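Local coordinates for protein disulphide isomerase (Xylella fastidiosa, PDB 3FK8) that probably acts as a thioredoxin-fold disulphide isomerase, rearranging disulphide bonds in partner proteins, at residues Pro31-Phe36 with Val95-Ser100; Asp13-Val18 with Asn77-Gln82; Gly85-Asp90 with Arg105-Gly110. One frame throughout, in Å; residues are numbered along the deposited sequence.

Interaction 1 of 3, residues Pro31-Phe36 with Val95-Ser100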
loop_
_atom_site.group_PDB
_atom_site.type_symbol
_atom_site.label_atom_id
_atom_site.label_comp_id
_atom_site.label_asym_id
_atom_site.label_seq_id
_atom_site.Cartn_x
_atom_site.Cartn_y
_atom_site.Cartn_z
ATOM N N PRO A 31 -5.546 -2.103 -11.545
ATOM C CA PRO A 31 -4.948 -2.846 -10.421
ATOM C C PRO A 31 -5.265 -2.180 -9.074
ATOM O O PRO A 31 -5.573 -0.962 -9.005
ATOM C CB PRO A 31 -3.452 -2.752 -10.727
ATOM C CG PRO A 31 -3.282 -1.513 -11.518
ATOM C CD PRO A 31 -4.538 -1.356 -12.324
ATOM N N THR A 32 -5.200 -2.972 -8.015
ATOM C CA THR A 32 -5.364 -2.483 -6.654
ATOM C C THR A 32 -4.018 -2.497 -5.940
ATOM O O THR A 32 -3.249 -3.452 -6.056
ATOM C CB THR A 32 -6.351 -3.358 -5.905
ATOM O OG1 THR A 32 -7.607 -3.296 -6.574
ATOM C CG2 THR A 32 -6.520 -2.921 -4.430
ATOM N N LEU A 33 -3.727 -1.415 -5.234
ATOM C CA LEU A 33 -2.536 -1.287 -4.432
ATOM C C LEU A 33 -2.896 -1.474 -2.961
ATOM O O LEU A 33 -3.696 -0.727 -2.412
ATOM C CB LEU A 33 -2.028 0.113 -4.655
ATOM C CG LEU A 33 -0.798 0.552 -3.953
ATOM C CD1 LEU A 33 0.383 -0.293 -4.447
ATOM C CD2 LEU A 33 -0.515 2.042 -4.178
ATOM N N LEU A 34 -2.347 -2.519 -2.376
ATOM C CA LEU A 34 -2.484 -2.757 -0.940
ATOM C C LEU A 34 -1.213 -2.248 -0.236
ATOM O O LEU A 34 -0.106 -2.675 -0.591
ATOM C CB LEU A 34 -2.614 -4.234 -0.678
ATOM C CG LEU A 34 -3.719 -5.010 -1.369
ATOM C CD1 LEU A 34 -3.800 -6.459 -0.922
ATOM C CD2 LEU A 34 -5.055 -4.313 -1.180
ATOM N N VAL A 35 -1.394 -1.338 0.708
ATOM C CA VAL A 35 -0.264 -0.737 1.418
ATOM C C VAL A 35 -0.328 -1.174 2.853
ATOM O O VAL A 35 -1.266 -0.816 3.587
ATOM C CB VAL A 35 -0.255 0.812 1.343
ATOM C CG1 VAL A 35 1.014 1.338 1.959
ATOM C CG2 VAL A 35 -0.439 1.273 -0.119
ATOM N N PHE A 36 0.629 -2.017 3.253
ATOM C CA PHE A 36 0.686 -2.548 4.634
ATOM C C PHE A 36 1.627 -1.700 5.478
ATOM O O PHE A 36 2.780 -1.479 5.104
ATOM C CB PHE A 36 1.213 -3.971 4.603
ATOM C CG PHE A 36 0.288 -4.966 3.965
ATOM C CD1 PHE A 36 -0.524 -5.791 4.773
ATOM C CD2 PHE A 36 0.207 -5.108 2.578
ATOM C CE1 PHE A 36 -1.382 -6.725 4.171
ATOM C CE2 PHE A 36 -0.658 -6.063 2.005
ATOM C CZ PHE A 36 -1.418 -6.844 2.778
ATOM N N VAL A 95 4.108 -3.198 -0.072
ATOM C CA VAL A 95 2.976 -3.104 -0.979
ATOM C C VAL A 95 2.747 -4.412 -1.738
ATOM O O VAL A 95 3.687 -5.194 -1.953
ATOM C CB VAL A 95 2.993 -1.867 -1.928
ATOM C CG1 VAL A 95 3.111 -0.465 -1.146
ATOM C CG2 VAL A 95 4.111 -1.960 -2.802
ATOM N N VAL A 96 1.489 -4.612 -2.101
ATOM C CA VAL A 96 1.080 -5.672 -3.028
ATOM C C VAL A 96 0.300 -4.989 -4.141
ATOM O O VAL A 96 -0.567 -4.175 -3.870
ATOM C CB VAL A 96 0.188 -6.744 -2.336
ATOM C CG1 VAL A 96 -0.244 -7.839 -3.313
ATOM C CG2 VAL A 96 0.894 -7.324 -1.165
ATOM N N VAL A 97 0.582 -5.350 -5.394
ATOM C CA VAL A 97 -0.213 -4.876 -6.527
ATOM C C VAL A 97 -1.030 -6.106 -6.949
ATOM O O VAL A 97 -0.463 -7.167 -7.240
ATOM C CB VAL A 97 0.706 -4.436 -7.709
ATOM C CG1 VAL A 97 -0.112 -4.082 -8.963
ATOM C CG2 VAL A 97 1.624 -3.285 -7.274
ATOM N N VAL A 98 -2.347 -5.976 -6.951
ATOM C CA VAL A 98 -3.218 -7.059 -7.387
ATOM C C VAL A 98 -3.833 -6.607 -8.712
ATOM O O VAL A 98 -4.396 -5.502 -8.801
ATOM C CB VAL A 98 -4.334 -7.306 -6.329
ATOM C CG1 VAL A 98 -5.213 -8.529 -6.666
ATOM C CG2 VAL A 98 -3.674 -7.471 -4.940
ATOM N N ASN A 99 -3.792 -7.458 -9.723
ATOM C CA ASN A 99 -4.379 -7.111 -11.019
ATOM C C ASN A 99 -5.879 -7.084 -10.918
ATOM O O ASN A 99 -6.487 -7.508 -9.937
ATOM C CB ASN A 99 -3.958 -8.116 -12.092
ATOM C CG ASN A 99 -2.532 -7.938 -12.506
ATOM O OD1 ASN A 99 -1.980 -6.822 -12.491
ATOM N ND2 ASN A 99 -1.910 -9.035 -12.871
ATOM N N SER A 100 -6.477 -6.565 -11.995
ATOM C CA SER A 100 -7.916 -6.345 -12.034
ATOM C C SER A 100 -8.704 -7.649 -11.946
ATOM O O SER A 100 -9.881 -7.635 -11.632
ATOM C CB SER A 100 -8.292 -5.538 -13.291
ATOM O OG SER A 100 -7.829 -6.195 -14.473
HETATM O O HOH W 1 -7.705 -4.729 -8.983
#
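Thr32 with Val98, and two residues further on Leu34 with Val96, form the hydrogen-bonded pairs that join strand 32-36 to strand 95-98, the central antiparallel junction of the mixed sheet in this thioredoxin fold. Thr32 N donates to Val98 O at 2.8 Å, and Leu34 N to Val96 O at 2.9 Å; the return bonds, Val98 N to Thr32 O and Val96 N to Leu34 O, complete both pairs. Leu33 with Val97 and Val35 with Val95 are the non-hydrogen-bonded pairs. On the face shared by Leu34, Val96 and Val98, a chi1 of -56° sets Leu34 CG beside its own backbone N; its CD1 meets Val98 CG2 at 4.1 Å, a diagonal contact. Phe36 tilts back toward the partner strand, so that CE2 of its ring touches Val96 CG2 obliquely at 3.7 Å. On the opposite face of the sheet, Leu33 CG lies anti to the backbone N (chi1 180°); its CD1 packs on Val95 CB at 4.0 Å. Val35 and Val95 stand side by side, pointing the same way. Helix 14-28 covers the Thr32-Leu34 face through Val18, Ala21 and Leu22. Strand 65-70 bonds to the far edge of strand 32-36 and strand 104-107 borders strand 95-98, so both are interior. Val95 N bonds to Thr108 OG1, just past the end of strand 104-107. Beside the Thr32-Val98 pair, a water lies 2.8 Å from Thr32 OG1 and donates weakly to Asn99 O, while Pro31 CB rests 4.0 Å from Val97 CG1.

Interaction 2 of 3, residues Asp13-Val18 with Asn77-Gln82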
loop_
_atom_site.group_PDB
_atom_site.type_symbol
_atom_site.label_atom_id
_atom_site.label_comp_id
_atom_site.label_asym_id
_atom_site.label_seq_id
_atom_site.Cartn_x
_atom_site.Cartn_y
_atom_site.Cartn_z
ATOM N N ASP A 13 -12.190 -2.708 9.085
ATOM C CA ASP A 13 -12.355 -4.098 8.703
ATOM C C ASP A 13 -11.559 -4.241 7.406
ATOM O O ASP A 13 -12.076 -3.979 6.328
ATOM C CB ASP A 13 -13.867 -4.396 8.536
ATOM C CG ASP A 13 -14.149 -5.767 7.966
ATOM O OD1 ASP A 13 -13.200 -6.546 7.618
ATOM O OD2 ASP A 13 -15.390 -6.055 7.825
ATOM N N ALA A 14 -10.281 -4.608 7.530
ATOM C CA ALA A 14 -9.419 -4.574 6.368
ATOM C C ALA A 14 -9.874 -5.568 5.281
ATOM O O ALA A 14 -9.779 -5.272 4.098
ATOM C CB ALA A 14 -7.978 -4.846 6.804
ATOM N N TRP A 15 -10.339 -6.772 5.647
ATOM C CA TRP A 15 -10.798 -7.710 4.621
ATOM C C TRP A 15 -11.937 -7.149 3.771
ATOM O O TRP A 15 -11.951 -7.306 2.547
ATOM C CB TRP A 15 -11.275 -9.031 5.222
ATOM C CG TRP A 15 -10.131 -9.966 5.536
ATOM C CD1 TRP A 15 -9.545 -10.171 6.752
ATOM C CD2 TRP A 15 -9.460 -10.813 4.607
ATOM N NE1 TRP A 15 -8.534 -11.094 6.630
ATOM C CE2 TRP A 15 -8.484 -11.534 5.328
ATOM C CE3 TRP A 15 -9.599 -11.041 3.227
ATOM C CZ2 TRP A 15 -7.617 -12.475 4.702
ATOM C CZ3 TRP A 15 -8.709 -11.969 2.598
ATOM C CH2 TRP A 15 -7.746 -12.670 3.351
ATOM N N THR A 16 -12.886 -6.489 4.443
ATOM C CA THR A 16 -13.998 -5.849 3.725
ATOM C C THR A 16 -13.485 -4.765 2.809
ATOM O O THR A 16 -13.862 -4.728 1.626
ATOM C CB THR A 16 -15.054 -5.345 4.677
ATOM O OG1 THR A 16 -15.570 -6.470 5.379
ATOM C CG2 THR A 16 -16.227 -4.763 3.899
ATOM N N GLN A 17 -12.561 -3.944 3.325
ATOM C CA GLN A 17 -11.971 -2.864 2.525
ATOM C C GLN A 17 -11.225 -3.390 1.316
ATOM O O GLN A 17 -11.348 -2.824 0.232
ATOM C CB GLN A 17 -11.091 -1.937 3.346
ATOM C CG GLN A 17 -11.936 -1.138 4.334
ATOM C CD GLN A 17 -11.196 -0.041 5.045
ATOM O OE1 GLN A 17 -9.983 -0.121 5.226
ATOM N NE2 GLN A 17 -11.934 0.992 5.504
ATOM N N VAL A 18 -10.470 -4.480 1.490
ATOM C CA VAL A 18 -9.747 -5.042 0.359
ATOM C C VAL A 18 -10.748 -5.622 -0.658
ATOM O O VAL A 18 -10.613 -5.436 -1.847
ATOM C CB VAL A 18 -8.761 -6.115 0.838
ATOM C CG1 VAL A 18 -8.186 -6.907 -0.319
ATOM C CG2 VAL A 18 -7.629 -5.465 1.635
ATOM N N ASN A 77 -4.078 -7.938 11.423
ATOM C CA ASN A 77 -4.251 -8.270 10.011
ATOM C C ASN A 77 -3.146 -9.137 9.437
ATOM O O ASN A 77 -2.877 -9.112 8.241
ATOM C CB ASN A 77 -4.426 -6.989 9.185
ATOM C CG ASN A 77 -5.695 -6.276 9.492
ATOM O OD1 ASN A 77 -5.707 -5.044 9.785
ATOM N ND2 ASN A 77 -6.764 -7.004 9.499
ATOM N N LEU A 78 -2.536 -9.968 10.289
ATOM C CA LEU A 78 -1.414 -10.748 9.781
ATOM C C LEU A 78 -1.852 -11.775 8.758
ATOM O O LEU A 78 -1.098 -12.107 7.843
ATOM C CB LEU A 78 -0.712 -11.445 10.952
ATOM C CG LEU A 78 -0.097 -10.513 11.997
ATOM C CD1 LEU A 78 0.613 -11.385 13.015
ATOM C CD2 LEU A 78 0.854 -9.521 11.352
ATOM N N GLU A 79 -3.050 -12.307 8.893
ATOM C CA GLU A 79 -3.513 -13.284 7.934
ATOM C C GLU A 79 -3.784 -12.659 6.573
ATOM O O GLU A 79 -3.728 -13.334 5.568
ATOM C CB GLU A 79 -4.708 -14.042 8.461
ATOM C CG GLU A 79 -6.006 -13.324 8.374
ATOM C CD GLU A 79 -6.212 -12.162 9.309
ATOM O OE1 GLU A 79 -5.373 -11.879 10.219
ATOM O OE2 GLU A 79 -7.285 -11.527 9.139
ATOM N N LEU A 80 -4.088 -11.372 6.539
ATOM C CA LEU A 80 -4.275 -10.709 5.278
ATOM C C LEU A 80 -2.924 -10.485 4.580
ATOM O O LEU A 80 -2.810 -10.667 3.363
ATOM C CB LEU A 80 -5.135 -9.466 5.538
ATOM C CG LEU A 80 -5.473 -8.498 4.446
ATOM C CD1 LEU A 80 -6.248 -9.212 3.366
ATOM C CD2 LEU A 80 -6.316 -7.361 5.034
ATOM N N SER A 81 -1.875 -10.176 5.353
ATOM C CA SER A 81 -0.535 -10.204 4.794
ATOM C C SER A 81 -0.200 -11.612 4.243
ATOM O O SER A 81 0.307 -11.762 3.142
ATOM C CB SER A 81 0.499 -9.729 5.845
ATOM O OG SER A 81 1.811 -9.852 5.302
ATOM N N GLN A 82 -0.446 -12.634 5.049
ATOM C CA GLN A 82 -0.109 -13.995 4.604
ATOM C C GLN A 82 -0.838 -14.368 3.321
ATOM O O GLN A 82 -0.284 -15.056 2.472
ATOM C CB GLN A 82 -0.429 -14.996 5.695
ATOM C CG GLN A 82 0.498 -14.893 6.897
ATOM C CD GLN A 82 0.116 -15.898 7.964
ATOM O OE1 GLN A 82 -1.027 -15.962 8.393
ATOM N NE2 GLN A 82 1.094 -16.685 8.402
#
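Trp15 lies over Leu80 and points its indole N-H at Glu79, so one ring makes both the apolar and the polar part of the contact. In the modelled conformer of Leu80, CD1 sits over the six-membered ring 3.5 Å from its centroid, almost exactly on the ring normal, a CH-pi contact in which CD1 is 3.8 Å from Trp15 CH2. The two side chains slide past each other in opposite directions. At the ring edge, Trp15 NE1 donates to Glu79 OE2 at 2.8 Å, the oxygen lying in the indole plane and being met on its anti side, somewhat out of the carboxylate plane. Glu79 gets there by a folded chain: chi1 of 79° puts CG between the backbone N and the carbonyl carbon, and the chain bends again at chi2. The carboxylate is turned 29° from the ring. These contacts join the starts of helices 14-28, N-capped by Asp13 OD1 on Thr16 N, and 78-83, which lie over the same face of the central thioredoxin-fold sheet; their segment axes are 11.1 Å apart and inclined at 39°, so large side chains bridge the distance. Beneath the indole, the other branch of Leu80, CD2, presses on Ala14 CB at 3.5 Å, tight for two carbons, and reaches Val18 CG2 at 4.1 Å. Val18 and Leu80 both also touch Ile69 of strand 65-70.

Interaction 3 of 3, residues Gly85-Asp90 with Arg105-Gly110. With FMT (formic acid), chain E.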
loop_
_atom_site.group_PDB
_atom_site.type_symbol
_atom_site.label_atom_id
_atom_site.label_comp_id
_atom_site.label_asym_id
_atom_site.label_seq_id
_atom_site.Cartn_x
_atom_site.Cartn_y
_atom_site.Cartn_z
ATOM N N GLY A 85 0.928 -12.942 0.076
ATOM C CA GLY A 85 2.323 -13.222 -0.201
ATOM C C GLY A 85 3.340 -12.719 0.803
ATOM O O GLY A 85 4.522 -12.569 0.446
ATOM N N ASP A 86 2.912 -12.514 2.053
ATOM C CA ASP A 86 3.788 -12.075 3.153
ATOM C C ASP A 86 4.569 -10.814 2.880
ATOM O O ASP A 86 5.755 -10.798 3.187
ATOM C CB ASP A 86 4.740 -13.194 3.561
ATOM C CG ASP A 86 4.021 -14.399 4.087
ATOM O OD1 ASP A 86 3.288 -14.267 5.094
ATOM O OD2 ASP A 86 4.229 -15.494 3.517
ATOM N N PRO A 87 3.945 -9.762 2.353
ATOM C CA PRO A 87 4.712 -8.574 1.986
ATOM C C PRO A 87 5.465 -7.957 3.184
ATOM O O PRO A 87 6.491 -7.332 2.982
ATOM C CB PRO A 87 3.608 -7.601 1.505
ATOM C CG PRO A 87 2.355 -8.110 2.130
ATOM C CD PRO A 87 2.506 -9.566 2.071
ATOM N N ILE A 88 4.934 -8.082 4.399
ATOM C CA ILE A 88 5.524 -7.382 5.542
ATOM C C ILE A 88 6.703 -8.100 6.135
ATOM O O ILE A 88 7.395 -7.546 6.977
ATOM C CB ILE A 88 4.505 -7.115 6.674
ATOM C CG1 ILE A 88 4.118 -8.402 7.426
ATOM C CG2 ILE A 88 3.328 -6.365 6.096
ATOM C CD1 ILE A 88 3.104 -8.181 8.525
ATOM N N GLN A 89 6.942 -9.345 5.738
ATOM C CA GLN A 89 8.020 -10.081 6.438
ATOM C C GLN A 89 9.401 -9.502 6.135
ATOM O O GLN A 89 10.346 -9.690 6.868
ATOM C CB GLN A 89 7.840 -11.608 6.264
ATOM C CG GLN A 89 6.571 -12.164 7.011
ATOM C CD GLN A 89 6.420 -13.696 7.050
ATOM O OE1 GLN A 89 7.143 -14.440 6.383
ATOM N NE2 GLN A 89 5.428 -14.159 7.824
ATOM N N ASP A 90 9.448 -8.709 5.103
ATOM C CA ASP A 90 10.587 -8.124 4.624
ATOM C C ASP A 90 10.705 -6.625 5.035
ATOM O O ASP A 90 11.614 -5.934 4.569
ATOM C CB ASP A 90 10.577 -8.396 3.094
ATOM C CG ASP A 90 10.666 -9.896 2.765
ATOM O OD1 ASP A 90 11.627 -10.559 3.208
ATOM O OD2 ASP A 90 9.771 -10.442 2.082
ATOM N N ARG A 105 0.093 -9.423 -8.744
ATOM C CA ARG A 105 1.139 -9.196 -9.748
ATOM C C ARG A 105 2.496 -9.038 -9.137
ATOM O O ARG A 105 3.488 -9.556 -9.677
ATOM C CB ARG A 105 0.871 -7.918 -10.558
ATOM C CG ARG A 105 2.006 -7.579 -11.535
ATOM C CD ARG A 105 1.801 -6.295 -12.297
ATOM N NE ARG A 105 2.998 -5.998 -13.082
ATOM C CZ ARG A 105 3.339 -4.785 -13.527
ATOM N NH1 ARG A 105 2.574 -3.733 -13.273
ATOM N NH2 ARG A 105 4.460 -4.640 -14.214
ATOM N N TYR A 106 2.593 -8.262 -8.057
ATOM C CA TYR A 106 3.885 -7.868 -7.529
ATOM C C TYR A 106 3.736 -7.645 -6.043
ATOM O O TYR A 106 2.706 -7.155 -5.604
ATOM C CB TYR A 106 4.368 -6.584 -8.215
ATOM C CG TYR A 106 5.621 -5.960 -7.594
ATOM C CD1 TYR A 106 6.877 -6.613 -7.612
ATOM C CD2 TYR A 106 5.541 -4.732 -6.963
ATOM C CE1 TYR A 106 8.020 -6.016 -7.036
ATOM C CE2 TYR A 106 6.675 -4.149 -6.387
ATOM C CZ TYR A 106 7.884 -4.773 -6.413
ATOM O OH TYR A 106 8.959 -4.118 -5.824
ATOM N N THR A 107 4.748 -8.032 -5.290
ATOM C CA THR A 107 4.823 -7.761 -3.878
ATOM C C THR A 107 6.248 -7.227 -3.574
ATOM O O THR A 107 7.228 -7.666 -4.188
ATOM C CB THR A 107 4.504 -9.072 -3.093
ATOM O OG1 THR A 107 3.131 -9.481 -3.297
ATOM C CG2 THR A 107 4.735 -8.900 -1.649
ATOM N N THR A 108 6.389 -6.358 -2.595
ATOM C CA THR A 108 7.745 -5.953 -2.164
ATOM C C THR A 108 8.253 -7.014 -1.238
ATOM O O THR A 108 7.732 -7.157 -0.185
ATOM C CB THR A 108 7.739 -4.604 -1.522
ATOM O OG1 THR A 108 6.702 -4.556 -0.527
ATOM C CG2 THR A 108 7.446 -3.539 -2.584
ATOM N N LYS A 109 9.251 -7.792 -1.661
ATOM C CA LYS A 109 9.785 -8.876 -0.860
ATOM C C LYS A 109 11.214 -8.611 -0.383
ATOM O O LYS A 109 11.861 -9.526 0.102
ATOM C CB LYS A 109 9.708 -10.189 -1.659
ATOM C CG LYS A 109 8.291 -10.701 -1.743
ATOM C CD LYS A 109 7.662 -10.753 -0.353
ATOM C CE LYS A 109 8.035 -12.060 0.345
ATOM N NZ LYS A 109 7.652 -12.060 1.782
ATOM N N GLY A 110 11.758 -7.404 -0.597
ATOM C CA GLY A 110 13.137 -7.082 -0.220
ATOM C C GLY A 110 13.197 -5.801 0.508
ATOM O O GLY A 110 14.230 -5.147 0.513
HETATM C C FMT E . -0.733 -4.119 -13.280
HETATM O O1 FMT E . -0.309 -3.287 -12.461
HETATM O O2 FMT E . -1.869 -4.625 -13.293
#
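Thr107 and Lys109 carry most of the contact with loop 85-90, touching Pro87, Asp86 and Asp90. At the start of their segment, Arg105 and Tyr106 both face Val97 in a classic beta bulge. Arg105 runs extended from CG to NE and offers NH1 in a weak bond to O1 of a formic acid molecule at 3.0 Å, probably picked up from the crystallisation liquor; NH1 also bonds to Ile131 O. In the modelled conformer of Thr107, CG2 packs on Pro87 CB at 3.6 Å. Lys109 starts out pointing away from the loop, but in the conformer described, one of two modelled, its chain bends at chi2 and chi3 and doubles back. Its NZ reaches Asp86 O at 2.7 Å from above the carbonyl plane, opposite Gln89 N, and Asp90 OD2 at 2.7 Å nearly in line with that C-O bond; a weak bond to Gly85 O is longer, at 3.4 Å. Gly110 follows, its N 4.0 Å from Asp90 CB. In this conformer one ammonium group thus spans two loop carbonyls, one of them weakly, and a carboxylate, and the salt bridge would tend to favour a charged lysine.

Overall arrangement
The three contacts build outward from the sheet. Interaction 1 lies about 7 Å from the chain centre, with interaction 2 on the helical layer about 12 Å from it, centre to centre. Phe36 is the shared neighbour: its CE1 packs on Ser81 CA at 3.6 Å, its CB on Ile88 CG2 at 3.5 Å. Leu34 CD2 also meets Val18 CG2 at 4.0 Å. Val97 O accepts from Arg105 N at 2.8 Å, a probable hydrogen bond tying interaction 1 to interaction 3, while Ser81 O probably accepts from Asp86 N. Val35 lies near, without touching, Cys41 and Cys44, whose CxxC arrangement at a helix start is consistent with a thioredoxin-type redox site.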